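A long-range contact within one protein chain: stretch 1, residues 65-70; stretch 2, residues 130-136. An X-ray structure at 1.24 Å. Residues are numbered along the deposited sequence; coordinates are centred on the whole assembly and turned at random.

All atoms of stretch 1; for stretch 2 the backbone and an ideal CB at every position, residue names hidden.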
# COMPACT_ATOMS: atom_id res chain seq x y z
N GLY A 65 -18.38 -1.88 3.67
CA GLY A 65 -18.46 -1.14 4.91
C GLY A 65 -17.07 -1.06 5.50
O GLY A 65 -16.09 -1.53 4.91
N PRO A 66 -16.94 -0.45 6.68
CA PRO A 66 -15.63 -0.37 7.32
C PRO A 66 -14.97 -1.74 7.45
O PRO A 66 -15.63 -2.77 7.63
CB PRO A 66 -15.95 0.23 8.70
CG PRO A 66 -17.17 1.10 8.42
CD PRO A 66 -17.98 0.29 7.42
N ARG A 67 -13.64 -1.73 7.34
CA ARG A 67 -12.81 -2.92 7.46
C ARG A 67 -11.81 -2.69 8.58
O ARG A 67 -10.59 -2.78 8.40
CB ARG A 67 -12.13 -3.21 6.12
CG ARG A 67 -13.11 -3.65 5.02
CD ARG A 67 -12.85 -2.85 3.74
NE ARG A 67 -13.49 -1.54 3.85
CZ ARG A 67 -13.05 -0.41 3.30
NH1 ARG A 67 -11.89 -0.36 2.67
NH2 ARG A 67 -13.79 0.70 3.42
N ILE A 68 -12.32 -2.37 9.76
CA ILE A 68 -11.48 -2.15 10.93
C ILE A 68 -10.86 -3.48 11.35
O ILE A 68 -11.47 -4.55 11.22
CB ILE A 68 -12.36 -1.56 12.05
CG1 ILE A 68 -12.94 -0.20 11.63
CG2 ILE A 68 -11.59 -1.48 13.36
CD1 ILE A 68 -14.11 0.26 12.48
N SER A 69 -9.61 -3.44 11.83
CA SER A 69 -8.97 -4.68 12.29
C SER A 69 -9.89 -5.44 13.24
O SER A 69 -10.53 -4.85 14.12
CB SER A 69 -7.67 -4.37 13.02
OG SER A 69 -6.75 -3.77 12.16
N GLY A 70 -9.93 -6.76 13.07
CA GLY A 70 -10.62 -7.62 14.02
C GLY A 70 -12.12 -7.67 13.87
O GLY A 70 -12.79 -8.11 14.80
N UNK A 130 -1.52 -0.69 3.37
CA UNK A 130 -2.36 -1.19 4.46
C UNK A 130 -3.75 -1.50 3.92
O UNK A 130 -4.12 -1.06 2.82
CB UNK A 130 -2.44 -0.18 5.60
N UNK A 131 -4.53 -2.28 4.67
CA UNK A 131 -5.89 -2.55 4.26
C UNK A 131 -6.89 -2.54 5.41
O UNK A 131 -8.08 -2.72 5.16
CB UNK A 131 -5.95 -3.90 3.55
N UNK A 132 -6.45 -2.33 6.65
CA UNK A 132 -7.40 -1.99 7.70
C UNK A 132 -7.88 -0.56 7.48
O UNK A 132 -7.19 0.26 6.88
CB UNK A 132 -6.77 -2.15 9.09
N UNK A 133 -9.08 -0.25 7.96
CA UNK A 133 -9.56 1.12 7.90
C UNK A 133 -9.61 1.71 9.30
O UNK A 133 -9.93 1.02 10.28
CB UNK A 133 -10.94 1.19 7.24
N UNK A 134 -9.28 2.99 9.39
CA UNK A 134 -9.24 3.66 10.68
C UNK A 134 -10.64 3.64 11.31
O UNK A 134 -11.64 3.82 10.61
CB UNK A 134 -8.73 5.09 10.53
N UNK A 135 -10.75 3.45 12.63
CA UNK A 135 -12.09 3.34 13.22
C UNK A 135 -12.94 4.58 13.06
O UNK A 135 -14.17 4.46 13.02
CB UNK A 135 -11.97 3.01 14.71
N UNK A 136 -12.33 5.76 12.96
CA UNK A 136 -13.10 6.99 12.86
C UNK A 136 -12.35 7.98 11.98
O UNK A 136 -11.12 7.93 11.87
CB UNK A 136 -13.37 7.58 14.24

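Position 130 can be settled only loosely: its ideal CB has no atom of stretch 1 within 5.5 Å, so this contact does not restrict the side chain. The deposited residue is His-130, whose ND1 donates a hydrogen bond to the side chain of position 132.

Position 131 has a CB that points sideways and also finds nothing within 5.5 Å; phi/psi of -140/-1 excludes proline but little else. It is Tyr-131, and its part in the contact is played by the backbone: water 1 accepts from Arg-67 NH1 (2.8 Å) and lies 3.1 Å from Tyr-131 O, to which it can donate.

At position 132 the ideal CB points sideways, 3.5 Å from Ser-69 OG and 3.9 Å from Arg-67 O. The CA lies 3.4 Å from Arg-67 O, a CA-H...O contact with 139° at the hydrogen. A small or polar side chain would suit a site beside the hydroxyl of Ser-69 and near its amide N; Ser, Asn and Asp are all plausible. The residue is Asp-132, with chi1 at 66° (p). Its OD1 accepts from His-130 ND1 (2.8 Å, 162°) within the stretch. Its OD2 accepts from water 2 (2.9 Å), which in turn accepts from Ser-69 N (3.1 Å) and donates to the carbonyl O of position 133 (2.9 Å), so one water ties the two stretches together.

Position 133 is the most informative. Its amide N donates to Arg-67 O (3.0 Å, 154°), and its CA is 4.9 Å from the CA of Ile-68, the closest CA approach of the two stretches. The sideways CB sits 4.0 Å from Arg-67 N, a donor that a short side chain carrying an acceptor could reach; Ser, Thr, Asn or Asp would qualify, while the guanidinium nearby leaves room for an apolar branch. The residue is Thr-133. In the p rotamer its OG1 accepts from Arg-67 N (2.9 Å, 145°), completing a two-bond pairing with one residue, and its CG2 lies over one face of the guanidinium, 3.4 Å from Arg-67 NH1. That guanidinium is steadied from its own side by Arg-67 NE donating to Gly-65 O (2.8 Å).

Position 134 points its CB away from stretch 1, so stretch 1 places no limit on the side chain. It is Arg-134, extended, its side chain no nearer than 6.8 Å.

Position 135 has phi -62, compatible with proline, and an ideal CB 4.1 Å from Ile-68 CD1. A modest apolar group fits. Pro-135 supplies it, its CG 4.1 Å from Ile-68 CG2.

At 136 CB again points away, so stretch 1 does not select among side chains; the residue is Ala-136, which makes no contact with stretch 1.

Stretch 2 (130-136) HYDTRPA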
# COMPACT_ATOMS: atom_id res chain seq x y z
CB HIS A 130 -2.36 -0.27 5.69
CG HIS A 130 -3.34 0.88 5.64
ND1 HIS A 130 -4.46 0.93 6.45
CD2 HIS A 130 -3.31 2.05 4.96
CE1 HIS A 130 -5.09 2.07 6.24
NE2 HIS A 130 -4.42 2.77 5.34
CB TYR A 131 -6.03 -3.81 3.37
CG TYR A 131 -5.92 -5.18 4.03
CD1 TYR A 131 -5.11 -5.42 5.14
CD2 TYR A 131 -6.59 -6.24 3.49
CE1 TYR A 131 -5.02 -6.71 5.70
CE2 TYR A 131 -6.51 -7.52 4.03
CZ TYR A 131 -5.73 -7.75 5.14
OH TYR A 131 -5.68 -9.03 5.64
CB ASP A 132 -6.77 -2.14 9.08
CG ASP A 132 -5.64 -1.14 9.32
OD1 ASP A 132 -4.71 -1.04 8.47
OD2 ASP A 132 -5.66 -0.48 10.38
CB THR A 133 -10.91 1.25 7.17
OG1 THR A 133 -11.93 0.50 7.85
CG2 THR A 133 -10.80 0.77 5.72
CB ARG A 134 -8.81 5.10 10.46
CG ARG A 134 -8.33 5.80 11.71
CD ARG A 134 -7.89 7.23 11.38
NE ARG A 134 -7.48 7.93 12.58
CZ ARG A 134 -6.23 8.08 13.01
NH1 ARG A 134 -6.01 8.72 14.15
NH2 ARG A 134 -5.21 7.56 12.33
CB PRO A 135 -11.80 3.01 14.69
CG PRO A 135 -10.48 2.25 14.62
CD PRO A 135 -9.70 3.00 13.56
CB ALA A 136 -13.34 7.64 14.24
O HOH W 1 -9.44 -1.64 2.55
O HOH W 2 -8.21 -0.70 11.84
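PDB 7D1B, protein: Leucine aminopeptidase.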